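Local coordinates for protein ferritin, putative (Archaeoglobus fulgidus, PDB 5LS9) that probably takes up and stores iron in a hollow 24-subunit shell, here engineered as a humanized archaeal ferritin for targeted delivery to cells, at residues F[45-50]-F[161-166]; F[57-62]-F[120-125]. The protein carries 10 engineered substitutions. All coordinates share one frame; numbering follows the deposited sequence.

Overall arrangement
Both contacts lean on helix 39-65, one of the four long helices of the ferritin bundle. Contact 1 lays the tail that follows helix 150-160 along its earlier part, while contact 2 joins its later part to the antiparallel helix 116-146. Along the chain, contact 2 is nested within the span closed by contact 1. Their centres lie about 20 Å apart, their nearest atoms about 7 Å. The magnesium held by E19, E52 and Q129 is near both: about 7 Å from the Q48 side chain and about 5 Å from that of Y125. Both segments of helix 39-65 also face the second subunit, where R46 and D61 form salt bridges with D61 and R46 of that copy.

Contact 1 (F[45-50]-F[161-166]); sequences MRVQWQ and SLRQFT
R163 spans the gap between the C-terminal tail and helix 39-65 of the ferritin four-helix bundle. Its chain is fully extended, with CG anti to the backbone N (chi1 -166°), and runs obliquely past V47. There CG1 of V47 lies over one face of the guanidinium, 3.5 Å from R163 NE, and is also 3.6 Å from the backbone O of Q164. A branched, apolar valine suits this place because it fills the angle between the arginine and the tail backbone. Beyond it, R163 NH1 donates a hydrogen bond to Q48 OE1 (3.1 Å, N-H...O 159°), with NH2 adding a weak one. The acceptor lies in the guanidinium plane, but NH1 sits above the plane of the amide. Q48 reaches this point by bending at chi2 (72°), and a weak hydrogen bond from its NE2 to E132 OE1 probably helps orient the amide. A long, charged arginine can reach both this amide and the E51 carboxylate, which takes a salt bridge from NH2; W44 adds a cation-pi contact. Farther along the tail, F165 swings its ring back to the helix, so that its CE1 rests 3.5 Å from CB of Q50.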
loop_
_atom_site.group_PDB
_atom_site.type_symbol
_atom_site.label_atom_id
_atom_site.label_comp_id
_atom_site.label_asym_id
_atom_site.label_seq_id
_atom_site.Cartn_x
_atom_site.Cartn_y
_atom_site.Cartn_z
ATOM N N MET F 45 -12.393 10.166 47.822
ATOM C CA MET F 45 -13.501 11.016 48.257
ATOM C C MET F 45 -13.742 12.191 47.291
ATOM O O MET F 45 -14.886 12.500 46.973
ATOM C CB MET F 45 -13.246 11.523 49.671
ATOM C CG MET F 45 -13.148 10.413 50.709
ATOM S SD MET F 45 -14.742 9.712 51.179
ATOM C CE MET F 45 -14.234 8.125 51.812
ATOM N N ARG F 46 -12.670 12.826 46.817
ATOM C CA ARG F 46 -12.774 13.909 45.827
ATOM C C ARG F 46 -13.533 13.456 44.582
ATOM O O ARG F 46 -14.343 14.198 44.033
ATOM C CB ARG F 46 -11.382 14.412 45.404
ATOM C CG ARG F 46 -10.600 15.164 46.477
ATOM C CD ARG F 46 -10.986 16.635 46.551
ATOM N NE ARG F 46 -10.407 17.420 45.457
ATOM C CZ ARG F 46 -9.157 17.891 45.421
ATOM N NH1 ARG F 46 -8.304 17.669 46.424
ATOM N NH2 ARG F 46 -8.752 18.591 44.362
ATOM N N VAL F 47 -13.252 12.237 44.128
ATOM C CA VAL F 47 -13.948 11.684 42.967
ATOM C C VAL F 47 -15.410 11.404 43.330
ATOM O O VAL F 47 -16.328 11.727 42.564
ATOM C CB VAL F 47 -13.251 10.409 42.436
ATOM C CG1 VAL F 47 -14.105 9.716 41.384
ATOM C CG2 VAL F 47 -11.887 10.749 41.847
ATOM N N GLN F 48 -15.627 10.821 44.505
ATOM C CA GLN F 48 -16.981 10.557 44.981
ATOM C C GLN F 48 -17.770 11.848 45.154
ATOM O O GLN F 48 -18.986 11.850 45.029
ATOM C CB GLN F 48 -16.929 9.819 46.310
ATOM C CG GLN F 48 -18.266 9.255 46.748
ATOM C CD GLN F 48 -18.687 8.060 45.921
ATOM O OE1 GLN F 48 -18.027 7.021 45.940
ATOM N NE2 GLN F 48 -19.794 8.194 45.198
ATOM N N TRP F 49 -17.045 12.922 45.475
ATOM C CA TRP F 49 -17.574 14.295 45.599
ATOM C C TRP F 49 -18.080 14.798 44.257
ATOM O O TRP F 49 -19.231 15.219 44.143
ATOM C CB TRP F 49 -16.494 15.232 46.235
ATOM C CG TRP F 49 -16.259 16.639 45.636
ATOM C CD1 TRP F 49 -15.255 17.003 44.780
ATOM C CD2 TRP F 49 -17.000 17.846 45.908
ATOM N NE1 TRP F 49 -15.342 18.340 44.480
ATOM C CE2 TRP F 49 -16.401 18.884 45.155
ATOM C CE3 TRP F 49 -18.121 18.146 46.698
ATOM C CZ2 TRP F 49 -16.879 20.197 45.171
ATOM C CZ3 TRP F 49 -18.597 19.458 46.717
ATOM C CH2 TRP F 49 -17.971 20.465 45.956
ATOM N N GLN F 50 -17.227 14.724 43.241
ATOM C CA GLN F 50 -17.628 15.074 41.883
ATOM C C GLN F 50 -18.791 14.197 41.432
ATOM O O GLN F 50 -19.801 14.705 40.949
ATOM C CB GLN F 50 -16.463 14.901 40.910
ATOM C CG GLN F 50 -15.337 15.907 41.087
ATOM C CD GLN F 50 -14.005 15.382 40.581
ATOM O OE1 GLN F 50 -13.214 14.827 41.353
ATOM N NE2 GLN F 50 -13.759 15.532 39.281
ATOM N N SER F 161 -5.827 5.750 44.848
ATOM C CA SER F 161 -5.315 6.852 44.004
ATOM C C SER F 161 -5.738 6.749 42.539
ATOM O O SER F 161 -5.930 7.762 41.874
ATOM C CB SER F 161 -3.780 6.913 44.025
ATOM O OG SER F 161 -3.245 6.602 45.291
ATOM N N LEU F 162 -5.885 5.520 42.046
ATOM C CA LEU F 162 -6.102 5.267 40.618
ATOM C C LEU F 162 -7.568 5.381 40.170
ATOM O O LEU F 162 -7.884 5.116 39.011
ATOM C CB LEU F 162 -5.532 3.891 40.236
ATOM C CG LEU F 162 -4.008 3.712 40.375
ATOM C CD1 LEU F 162 -3.609 3.152 41.732
ATOM C CD2 LEU F 162 -3.468 2.795 39.290
ATOM N N ARG F 163 -8.463 5.776 41.068
ATOM C CA ARG F 163 -9.833 6.083 40.664
ATOM C C ARG F 163 -9.851 7.395 39.874
ATOM O O ARG F 163 -8.979 8.242 40.058
ATOM C CB ARG F 163 -10.737 6.191 41.882
ATOM C CG ARG F 163 -12.212 6.161 41.541
ATOM C CD ARG F 163 -13.080 6.515 42.736
ATOM N NE ARG F 163 -14.495 6.400 42.406
ATOM C CZ ARG F 163 -15.493 6.563 43.270
ATOM N NH1 ARG F 163 -15.246 6.865 44.538
ATOM N NH2 ARG F 163 -16.747 6.432 42.861
ATOM N N GLN F 164 -10.826 7.550 38.983
ATOM C CA GLN F 164 -10.961 8.778 38.187
ATOM C C GLN F 164 -12.420 9.152 37.879
ATOM O O GLN F 164 -13.346 8.376 38.115
ATOM C CB GLN F 164 -10.143 8.668 36.892
ATOM C CG GLN F 164 -8.663 9.007 37.057
ATOM C CD GLN F 164 -7.924 9.166 35.733
ATOM O OE1 GLN F 164 -8.534 9.337 34.669
ATOM N NE2 GLN F 164 -6.596 9.120 35.797
ATOM N N PHE F 165 -12.597 10.360 37.351
ATOM C CA PHE F 165 -13.907 10.975 37.149
ATOM C C PHE F 165 -14.667 10.271 36.030
ATOM O O PHE F 165 -14.147 10.136 34.929
ATOM C CB PHE F 165 -13.685 12.459 36.823
ATOM C CG PHE F 165 -14.939 13.288 36.751
ATOM C CD1 PHE F 165 -15.966 13.136 37.674
ATOM C CD2 PHE F 165 -15.061 14.275 35.781
ATOM C CE1 PHE F 165 -17.105 13.919 37.598
ATOM C CE2 PHE F 165 -16.196 15.065 35.710
ATOM C CZ PHE F 165 -17.220 14.886 36.617
ATOM N N THR F 166 -15.899 9.848 36.310
ATOM C CA THR F 166 -16.641 8.920 35.434
ATOM C C THR F 166 -17.075 9.425 34.036
ATOM O O THR F 166 -16.699 8.818 33.028
ATOM C CB THR F 166 -17.883 8.363 36.167
ATOM O OG1 THR F 166 -17.516 7.970 37.497
ATOM C CG2 THR F 166 -18.481 7.150 35.425
#

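Contact 2 (F[57-62]-F[120-125]); sequences MKMFDF and NFLQWY
Four aromatic rings and two flexible chains fill the space between helices 39-65 and 116-146 of the ferritin bundle, antiparallel here (171°) with local axes 11.6 Å apart. F62 and F121 reach toward each other tip to tip, both with CG anti to the backbone N. Their rings form an offset stack, centroids 4.2 Å apart and planes 11° from parallel. CD2 of F121 lies over the centre of the F62 ring, while CB of F62 makes a CH-pi contact with the F121 face. An alanine at F62 removes the ring that F121 stacks on, and would probably leave F121 poorly packed and the helices less firmly held. F121 fits a hollow formed by K58, M59 and F62: besides F62 over one face, M59 CA meets its edge and CZ comes 3.5 Å from K58 O. The lysine runs past it and bends at chi4 (53°), passing between the rim of F121 and the face of W124. Its CE is 3.6 Å from both F121 CE1 and W124 CD2, and NZ stands 4.5 Å above the centroid of the tryptophan's five-membered ring. Deeper in, Y125 is sandwiched between W124 CE3 and M59 CE, the latter 3.8 Å from Y125 CZ. A bend at chi3 carries CE there, beside L122; L12 and I16 of helix 6-35 also pack on M59. Y125 OH is hydrogen-bonded to the backbone O of H55, satisfying the polar tip of a buried ring. With no hydrogen bond between the segments, cohesion comes from shape and ring faces, and the cation-pi contact probably eases a lysine charge among aromatics.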
loop_
_atom_site.group_PDB
_atom_site.type_symbol
_atom_site.label_atom_id
_atom_site.label_comp_id
_atom_site.label_asym_id
_atom_site.label_seq_id
_atom_site.Cartn_x
_atom_site.Cartn_y
_atom_site.Cartn_z
ATOM N N MET F 57 -26.890 16.938 39.335
ATOM C CA MET F 57 -27.142 17.612 38.057
ATOM C C MET F 57 -28.000 16.794 37.092
ATOM O O MET F 57 -28.788 17.356 36.329
ATOM C CB MET F 57 -25.821 17.995 37.386
ATOM C CG MET F 57 -25.081 19.103 38.104
ATOM S SD MET F 57 -26.135 20.536 38.381
ATOM C CE MET F 57 -26.685 20.288 40.066
ATOM N N LYS F 58 -27.841 15.477 37.123
ATOM C CA LYS F 58 -28.672 14.591 36.325
ATOM C C LYS F 58 -30.143 14.781 36.720
ATOM O O LYS F 58 -31.032 14.828 35.866
ATOM C CB LYS F 58 -28.231 13.142 36.532
ATOM C CG LYS F 58 -28.801 12.147 35.538
ATOM C CD LYS F 58 -28.344 10.728 35.848
ATOM C CE LYS F 58 -29.192 9.694 35.127
ATOM N NZ LYS F 58 -29.270 9.938 33.660
ATOM N N MET F 59 -30.381 14.916 38.023
ATOM C CA MET F 59 -31.723 15.143 38.557
ATOM C C MET F 59 -32.153 16.587 38.316
ATOM O O MET F 59 -33.281 16.841 37.886
ATOM C CB MET F 59 -31.757 14.808 40.060
ATOM C CG MET F 59 -33.157 14.621 40.641
ATOM S SD MET F 59 -33.217 13.729 42.217
ATOM C CE MET F 59 -33.178 12.025 41.667
ATOM N N PHE F 60 -31.241 17.522 38.596
ATOM C CA PHE F 60 -31.459 18.952 38.357
ATOM C C PHE F 60 -32.084 19.120 36.989
ATOM O O PHE F 60 -33.177 19.670 36.870
ATOM C CB PHE F 60 -30.129 19.729 38.433
ATOM C CG PHE F 60 -30.268 21.234 38.304
ATOM C CD1 PHE F 60 -30.474 21.836 37.059
ATOM C CD2 PHE F 60 -30.149 22.053 39.419
ATOM C CE1 PHE F 60 -30.588 23.216 36.943
ATOM C CE2 PHE F 60 -30.261 23.433 39.306
ATOM C CZ PHE F 60 -30.479 24.014 38.067
ATOM N N ASP F 61 -31.394 18.610 35.971
ATOM C CA ASP F 61 -31.842 18.740 34.585
ATOM C C ASP F 61 -33.197 18.100 34.390
ATOM O O ASP F 61 -34.062 18.674 33.726
ATOM C CB ASP F 61 -30.839 18.109 33.613
ATOM C CG ASP F 61 -29.526 18.862 33.559
ATOM O OD1 ASP F 61 -29.542 20.111 33.439
ATOM O OD2 ASP F 61 -28.476 18.194 33.641
ATOM N N PHE F 62 -33.378 16.916 34.975
ATOM C CA PHE F 62 -34.620 16.169 34.808
ATOM C C PHE F 62 -35.828 16.991 35.224
ATOM O O PHE F 62 -36.751 17.181 34.436
ATOM C CB PHE F 62 -34.600 14.859 35.596
ATOM C CG PHE F 62 -35.839 14.032 35.395
ATOM C CD1 PHE F 62 -36.111 13.457 34.157
ATOM C CD2 PHE F 62 -36.747 13.856 36.424
ATOM C CE1 PHE F 62 -37.254 12.713 33.957
ATOM C CE2 PHE F 62 -37.895 13.107 36.227
ATOM C CZ PHE F 62 -38.146 12.533 34.993
ATOM N N ASN F 120 -38.876 5.256 35.220
ATOM C CA ASN F 120 -37.806 4.800 34.328
ATOM C C ASN F 120 -36.467 5.499 34.564
ATOM O O ASN F 120 -35.431 4.847 34.670
ATOM C CB ASN F 120 -38.213 5.005 32.864
ATOM C CG ASN F 120 -39.131 3.918 32.347
ATOM O OD1 ASN F 120 -40.167 4.207 31.757
ATOM N ND2 ASN F 120 -38.743 2.665 32.534
ATOM N N PHE F 121 -36.504 6.827 34.619
ATOM C CA PHE F 121 -35.314 7.643 34.882
ATOM C C PHE F 121 -34.647 7.240 36.199
ATOM O O PHE F 121 -33.420 7.170 36.278
ATOM C CB PHE F 121 -35.697 9.141 34.889
ATOM C CG PHE F 121 -34.630 10.057 35.436
ATOM C CD1 PHE F 121 -33.469 10.298 34.725
ATOM C CD2 PHE F 121 -34.805 10.703 36.654
ATOM C CE1 PHE F 121 -32.491 11.155 35.222
ATOM C CE2 PHE F 121 -33.829 11.558 37.158
ATOM C CZ PHE F 121 -32.669 11.787 36.439
ATOM N N LEU F 122 -35.466 6.961 37.215
ATOM C CA LEU F 122 -34.973 6.630 38.552
ATOM C C LEU F 122 -34.254 5.282 38.614
ATOM O O LEU F 122 -33.417 5.090 39.494
ATOM C CB LEU F 122 -36.110 6.672 39.592
ATOM C CG LEU F 122 -36.569 8.053 40.109
ATOM C CD1 LEU F 122 -37.923 7.975 40.793
ATOM C CD2 LEU F 122 -35.564 8.673 41.073
ATOM N N GLN F 123 -34.560 4.366 37.689
ATOM C CA GLN F 123 -33.877 3.058 37.615
ATOM C C GLN F 123 -32.351 3.179 37.566
ATOM O O GLN F 123 -31.631 2.281 38.000
ATOM C CB GLN F 123 -34.334 2.263 36.382
ATOM C CG GLN F 123 -35.796 1.833 36.379
ATOM C CD GLN F 123 -36.112 0.813 37.454
ATOM O OE1 GLN F 123 -35.393 -0.172 37.614
ATOM N NE2 GLN F 123 -37.185 1.046 38.199
ATOM N N TRP F 124 -31.860 4.281 37.016
ATOM C CA TRP F 124 -30.429 4.560 37.007
ATOM C C TRP F 124 -29.861 4.691 38.416
ATOM O O TRP F 124 -28.733 4.257 38.670
ATOM C CB TRP F 124 -30.157 5.845 36.238
ATOM C CG TRP F 124 -28.739 6.039 35.905
ATOM C CD1 TRP F 124 -28.102 5.589 34.801
ATOM C CD2 TRP F 124 -27.770 6.748 36.675
ATOM N NE1 TRP F 124 -26.786 5.976 34.822
ATOM C CE2 TRP F 124 -26.555 6.691 35.967
ATOM C CE3 TRP F 124 -27.811 7.435 37.892
ATOM C CZ2 TRP F 124 -25.382 7.292 36.437
ATOM C CZ3 TRP F 124 -26.642 8.040 38.359
ATOM C CH2 TRP F 124 -25.447 7.960 37.631
ATOM N N TYR F 125 -30.643 5.298 39.315
ATOM C CA TYR F 125 -30.262 5.437 40.735
ATOM C C TYR F 125 -30.527 4.178 41.546
ATOM O O TYR F 125 -29.817 3.912 42.510
ATOM C CB TYR F 125 -31.001 6.587 41.414
ATOM C CG TYR F 125 -30.700 7.951 40.857
ATOM C CD1 TYR F 125 -31.455 8.467 39.810
ATOM C CD2 TYR F 125 -29.675 8.737 41.382
ATOM C CE1 TYR F 125 -31.195 9.721 39.290
ATOM C CE2 TYR F 125 -29.412 9.992 40.867
ATOM C CZ TYR F 125 -30.177 10.477 39.818
ATOM O OH TYR F 125 -29.958 11.716 39.273
#